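Local coordinates for protein endolysin (Escherichia coli O157 typing phage 15, PDB 7M5I) that probably acts as a phage lysozyme of glycosyl hydrolase family 24, cutting the beta-1,4 linkages of host peptidoglycan so that new virus particles are released at cell lysis, at residues A[81-86]-A[110-115]; A[95-100]-A[143-148]. All coordinates share one frame; numbering follows the deposited sequence.

Overall arrangement
Followed from the N terminus, the chain leaves helix 57-78, passes through 81-86 and enters helix 85-98, whose last turn and exit form 95-100. After helix 100-104 comes helix 107-113, whose last turn and exit form 110-115; here contact 1 closes a loop of 23 residues, 20 of them helical. The hairpin 129-132/135-138 then leads into helix 140-155, and contact 2 closes a longer loop back to 95-100. The segments alternate, so the two closures cross. Contact 1 ties the loop leading into helix 85-98 to the end of helix 107-113; contact 2 ties the far end of helix 85-98 to helix 140-155. Their centres are 17 Å apart, without touching.

Contact 1: A[81-86]-A[110-115]; sequences VPTTQN and KRHNAG. With PO4 (phosphate ion), chain D.
His112 meets Thr83 edge-on and Val81 obliquely where the end of helix 107-113, closed by a Schellman motif at Gly115, abuts the loop leading into helix 85-98. The clearest evidence is the hydrogen bond from His112 NE2 to Thr83 OG1, 2.9 Å long, with the oxygen only 2° out of the imidazole plane. The ring therefore presents its N-H rim to the hydroxyl. His112 CG stands anti to its backbone N (chi1 177°), a torsion that carries the ring out from the helix to the loop, and ND1 on the same ring is hydrogen-bonded to Tyr153 OH. Partners at both ring nitrogens should fix the rotation of this buried side chain.

The Thr83 hydroxyl works in both directions. Thr83 OG1 accepts from the histidine and donates to Val81 O at 2.8 Å, approaching from above the carbonyl plane, 37° out of it. Thr83 CG2 approaches from out of the ring plane, 3.8 Å from His112 NE2.

Val81 and His112 run past each other in opposite directions, and the two valine methyls are shared out. Val81 CG2 lies 3.7 Å from His112 NE2, whereas Val81 CG1 comes to 3.3 Å from Asn113 O at the helix end. The Asn113 amide is occupied outside the contact, OD1 with Lys80 N and ND2 with Ala78 O, so it ties the helix end to the residues just before Val81.

Away from this interface, Arg111 reaches in extended form to a phosphate probably left from crystallisation and gives Gly119 O a bond from NH1. Arg111 NE and NH2 both turn to phosphate O3, NH2 weakly and NE at a distance too short to trust. Gly115, at positive phi, closes the helix with a bond from its N to His112 O of 3.1 Å.

Contact 2: A[95-100]-A[143-148]; sequences TYNIGI and KNRRRM
Asn97 meets both Arg145 and Arg146 where the C-terminal turn of helix 85-98 meets helix 140-155 in the helical part of this phage lysozyme fold. Both nitrogens at the tip of Arg146 serve one acceptor: NH1 and NH2 each lie 2.9 Å from Asn97 OD1. The oxygen sits in the guanidinium plane, but the two donors reach it differently. NH2 lies in the carbonyl plane, with a C=O...N angle of 157°, and NH1 comes from above that plane. Amide and guanidinium are turned 41° against each other, so this is a fork on a single oxygen and not a coplanar pair.

Arg146 is bent at chi2 and chi3, which swings its end across to Asn97. The remaining nitrogen, NE, forms a salt bridge with Glu149 OE1, and NH2 bonds in addition to Trp127 O. The non-polar neighbour is Ile98, whose CG2 is 3.8 Å from Arg146 NH2.

Arg145, extended from CG to NE, instead offers a face. Asn97 CB lies 3.6 Å above its guanidinium, over the centre, and the asparagine amide is stacked at only 20° to that plane. NE of Arg145 is paired with Glu149 OE2, so one carboxylate receives both arginines and may hold them in their relative positions. NH2 has a weak bond to Ser93 O, and NH1 a long, weak ion pair with Glu21, the predicted proton donor or acceptor; the Arg145 side chain thus borders the probable active site.

On the amide nitrogen's side the evidence is thinner. Water 1 weakly bridges the two residues, accepting from Asn97 ND2 at 3.3 Å and from Arg145 NH1 at 3.2 Å.

Contact 1: A[81-86]-A[110-115]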
# COMPACT_ATOMS: atom_id res chain seq x y z
N VAL A 81 4.25 -18.36 -6.09
CA VAL A 81 3.65 -18.79 -7.38
C VAL A 81 3.84 -17.67 -8.39
O VAL A 81 3.94 -16.49 -8.04
CB VAL A 81 2.16 -19.15 -7.27
CG1 VAL A 81 1.96 -20.37 -6.35
CG2 VAL A 81 1.31 -17.94 -6.86
N PRO A 82 3.82 -18.00 -9.68
CA PRO A 82 3.75 -17.00 -10.74
C PRO A 82 2.57 -16.06 -10.53
O PRO A 82 1.52 -16.52 -10.20
CB PRO A 82 3.61 -17.84 -12.03
CG PRO A 82 4.25 -19.12 -11.68
CD PRO A 82 3.90 -19.37 -10.22
N THR A 83 2.84 -14.76 -10.68
CA THR A 83 1.99 -13.65 -10.26
C THR A 83 1.97 -12.62 -11.40
O THR A 83 3.06 -12.21 -11.86
CB THR A 83 2.55 -13.07 -8.95
OG1 THR A 83 2.48 -14.11 -7.97
CG2 THR A 83 1.77 -11.87 -8.49
N THR A 84 0.78 -12.19 -11.79
CA THR A 84 0.61 -11.16 -12.85
C THR A 84 1.01 -9.79 -12.33
O THR A 84 1.05 -9.61 -11.10
CB THR A 84 -0.82 -11.12 -13.39
OG1 THR A 84 -1.67 -10.69 -12.32
CG2 THR A 84 -1.30 -12.44 -13.94
N GLN A 85 1.34 -8.87 -13.21
CA GLN A 85 1.79 -7.52 -12.79
C GLN A 85 0.72 -6.88 -11.92
O GLN A 85 1.08 -6.20 -10.93
CB GLN A 85 2.11 -6.65 -14.00
CG GLN A 85 2.73 -5.33 -13.60
CD GLN A 85 4.04 -5.49 -12.84
OE1 GLN A 85 5.02 -6.12 -13.29
NE2 GLN A 85 4.06 -4.93 -11.66
N ASN A 86 -0.55 -7.01 -12.29
CA ASN A 86 -1.67 -6.34 -11.58
C ASN A 86 -1.85 -7.03 -10.23
O ASN A 86 -2.15 -6.34 -9.25
CB ASN A 86 -2.95 -6.28 -12.41
CG ASN A 86 -3.39 -7.62 -12.91
OD1 ASN A 86 -2.76 -8.13 -13.84
ND2 ASN A 86 -4.46 -8.18 -12.35
N LYS A 110 -1.90 -16.48 1.71
CA LYS A 110 -2.06 -17.96 1.70
C LYS A 110 -2.93 -18.37 0.51
O LYS A 110 -2.57 -19.30 -0.23
CB LYS A 110 -2.61 -18.38 3.06
CG LYS A 110 -1.55 -18.43 4.16
CD LYS A 110 -2.01 -19.29 5.38
CE LYS A 110 -1.35 -18.97 6.73
NZ LYS A 110 -1.72 -17.64 7.28
N ARG A 111 -4.04 -17.67 0.29
CA ARG A 111 -4.97 -17.97 -0.81
C ARG A 111 -4.29 -17.66 -2.14
O ARG A 111 -4.44 -18.48 -3.10
CB ARG A 111 -6.30 -17.23 -0.64
CG ARG A 111 -7.09 -17.73 0.56
CD ARG A 111 -8.40 -16.98 0.68
NE ARG A 111 -9.23 -17.51 1.73
CZ ARG A 111 -10.43 -17.05 2.07
NH1 ARG A 111 -10.98 -16.06 1.41
NH2 ARG A 111 -11.08 -17.62 3.06
N HIS A 112 -3.57 -16.55 -2.24
CA HIS A 112 -2.83 -16.21 -3.48
C HIS A 112 -1.90 -17.38 -3.80
O HIS A 112 -1.92 -17.86 -4.97
CB HIS A 112 -2.00 -14.93 -3.33
CG HIS A 112 -1.20 -14.63 -4.55
ND1 HIS A 112 -1.78 -14.15 -5.69
CD2 HIS A 112 0.09 -14.83 -4.83
CE1 HIS A 112 -0.86 -13.97 -6.60
NE2 HIS A 112 0.28 -14.42 -6.12
N ASN A 113 -1.16 -17.87 -2.79
CA ASN A 113 -0.14 -18.93 -2.99
C ASN A 113 -0.80 -20.29 -3.28
O ASN A 113 -0.10 -21.11 -3.85
CB ASN A 113 0.85 -18.97 -1.83
CG ASN A 113 1.82 -17.80 -1.88
OD1 ASN A 113 2.10 -17.26 -2.96
ND2 ASN A 113 2.33 -17.40 -0.73
N ALA A 114 -2.09 -20.48 -2.98
CA ALA A 114 -2.87 -21.70 -3.29
C ALA A 114 -3.58 -21.60 -4.66
O ALA A 114 -4.24 -22.59 -5.04
CB ALA A 114 -3.88 -21.95 -2.19
N GLY A 115 -3.42 -20.49 -5.39
CA GLY A 115 -4.08 -20.28 -6.69
C GLY A 115 -5.54 -19.91 -6.54
O GLY A 115 -6.26 -19.94 -7.54
P PO4 D . -8.51 -20.34 4.16
O1 PO4 D . -8.98 -21.79 4.10
O2 PO4 D . -9.01 -19.70 5.46
O3 PO4 D . -9.07 -19.62 2.95
O4 PO4 D . -6.98 -20.29 4.11

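Contact 2: A[95-100]-A[143-148]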
# COMPACT_ATOMS: atom_id res chain seq x y z
N THR A 95 -0.08 -4.11 1.09
CA THR A 95 0.99 -4.34 2.09
C THR A 95 1.56 -2.98 2.55
O THR A 95 1.88 -2.85 3.74
CB THR A 95 2.11 -5.23 1.51
OG1 THR A 95 1.50 -6.43 1.07
CG2 THR A 95 3.17 -5.54 2.52
N TYR A 96 1.66 -2.02 1.65
CA TYR A 96 2.16 -0.67 1.96
C TYR A 96 1.29 -0.01 3.03
O TYR A 96 1.78 0.83 3.83
CB TYR A 96 2.21 0.16 0.69
CG TYR A 96 2.91 1.48 0.92
CD1 TYR A 96 4.22 1.46 1.38
CD2 TYR A 96 2.31 2.70 0.71
CE1 TYR A 96 4.91 2.63 1.62
CE2 TYR A 96 2.99 3.89 0.93
CZ TYR A 96 4.30 3.86 1.38
OH TYR A 96 5.02 4.96 1.72
N ASN A 97 0.02 -0.38 3.08
CA ASN A 97 -0.96 0.18 4.05
C ASN A 97 -0.99 -0.68 5.31
O ASN A 97 -0.95 -0.12 6.44
CB ASN A 97 -2.31 0.32 3.34
CG ASN A 97 -3.42 0.80 4.24
OD1 ASN A 97 -4.39 0.11 4.44
ND2 ASN A 97 -3.21 1.94 4.89
N ILE A 98 -1.06 -1.99 5.22
CA ILE A 98 -1.27 -2.83 6.43
C ILE A 98 0.07 -3.20 7.10
O ILE A 98 0.05 -3.55 8.29
CB ILE A 98 -2.14 -4.06 6.17
CG1 ILE A 98 -1.40 -5.12 5.33
CG2 ILE A 98 -3.47 -3.65 5.59
CD1 ILE A 98 -2.14 -6.39 5.18
N GLY A 99 1.17 -3.09 6.38
CA GLY A 99 2.53 -3.42 6.83
C GLY A 99 2.93 -4.85 6.47
O GLY A 99 2.05 -5.71 6.21
N ILE A 100 4.20 -5.11 6.63
CA ILE A 100 4.87 -6.35 6.17
C ILE A 100 4.38 -7.53 7.00
O ILE A 100 3.96 -8.53 6.41
CB ILE A 100 6.40 -6.16 6.18
CG1 ILE A 100 6.83 -5.15 5.12
CG2 ILE A 100 7.08 -7.52 5.98
CD1 ILE A 100 8.30 -4.84 5.11
N LYS A 143 -12.34 0.62 3.49
CA LYS A 143 -13.23 -0.23 2.65
C LYS A 143 -13.11 0.19 1.19
O LYS A 143 -13.09 -0.70 0.31
CB LYS A 143 -14.68 -0.17 3.12
CG LYS A 143 -14.97 -0.88 4.43
CD LYS A 143 -16.40 -0.71 4.82
CE LYS A 143 -17.37 -1.67 4.23
NZ LYS A 143 -18.59 -1.63 5.10
N ASN A 144 -13.08 1.49 0.92
CA ASN A 144 -12.98 1.98 -0.48
C ASN A 144 -11.65 1.57 -1.09
O ASN A 144 -11.59 1.11 -2.26
CB ASN A 144 -13.26 3.47 -0.54
CG ASN A 144 -13.62 3.92 -1.94
OD1 ASN A 144 -14.31 3.19 -2.68
ND2 ASN A 144 -13.24 5.16 -2.21
N ARG A 145 -10.55 1.78 -0.35
CA ARG A 145 -9.22 1.42 -0.83
C ARG A 145 -9.17 -0.08 -1.06
O ARG A 145 -8.65 -0.48 -2.14
CB ARG A 145 -8.14 1.88 0.15
CG ARG A 145 -6.75 1.48 -0.29
CD ARG A 145 -5.68 2.08 0.61
NE ARG A 145 -4.36 1.67 0.17
CZ ARG A 145 -3.25 2.33 0.48
NH1 ARG A 145 -3.31 3.42 1.24
NH2 ARG A 145 -2.09 1.90 0.02
N ARG A 146 -9.71 -0.88 -0.15
CA ARG A 146 -9.66 -2.36 -0.31
C ARG A 146 -10.44 -2.78 -1.57
O ARG A 146 -9.91 -3.68 -2.31
CB ARG A 146 -10.20 -3.07 0.92
CG ARG A 146 -9.35 -2.92 2.17
CD ARG A 146 -8.02 -3.61 2.21
NE ARG A 146 -6.94 -2.79 1.77
CZ ARG A 146 -6.18 -2.00 2.55
NH1 ARG A 146 -5.27 -1.24 1.99
NH2 ARG A 146 -6.41 -1.89 3.85
N ARG A 147 -11.61 -2.21 -1.80
CA ARG A 147 -12.37 -2.63 -3.00
C ARG A 147 -11.59 -2.22 -4.28
O ARG A 147 -11.56 -3.04 -5.26
CB ARG A 147 -13.83 -2.22 -2.97
CG ARG A 147 -14.04 -0.75 -3.10
CD ARG A 147 -14.50 -0.37 -4.49
NE ARG A 147 -14.60 1.07 -4.51
CZ ARG A 147 -14.84 1.80 -5.60
NH1 ARG A 147 -15.10 1.16 -6.73
NH2 ARG A 147 -14.90 3.11 -5.54
N MET A 148 -10.95 -1.05 -4.31
CA MET A 148 -10.15 -0.64 -5.49
C MET A 148 -8.90 -1.53 -5.66
O MET A 148 -8.55 -1.86 -6.80
CB MET A 148 -9.81 0.84 -5.39
CG MET A 148 -11.03 1.70 -5.57
SD MET A 148 -10.53 3.44 -5.66
CE MET A 148 -12.01 4.25 -6.25
O HOH W 1 -0.85 3.56 3.21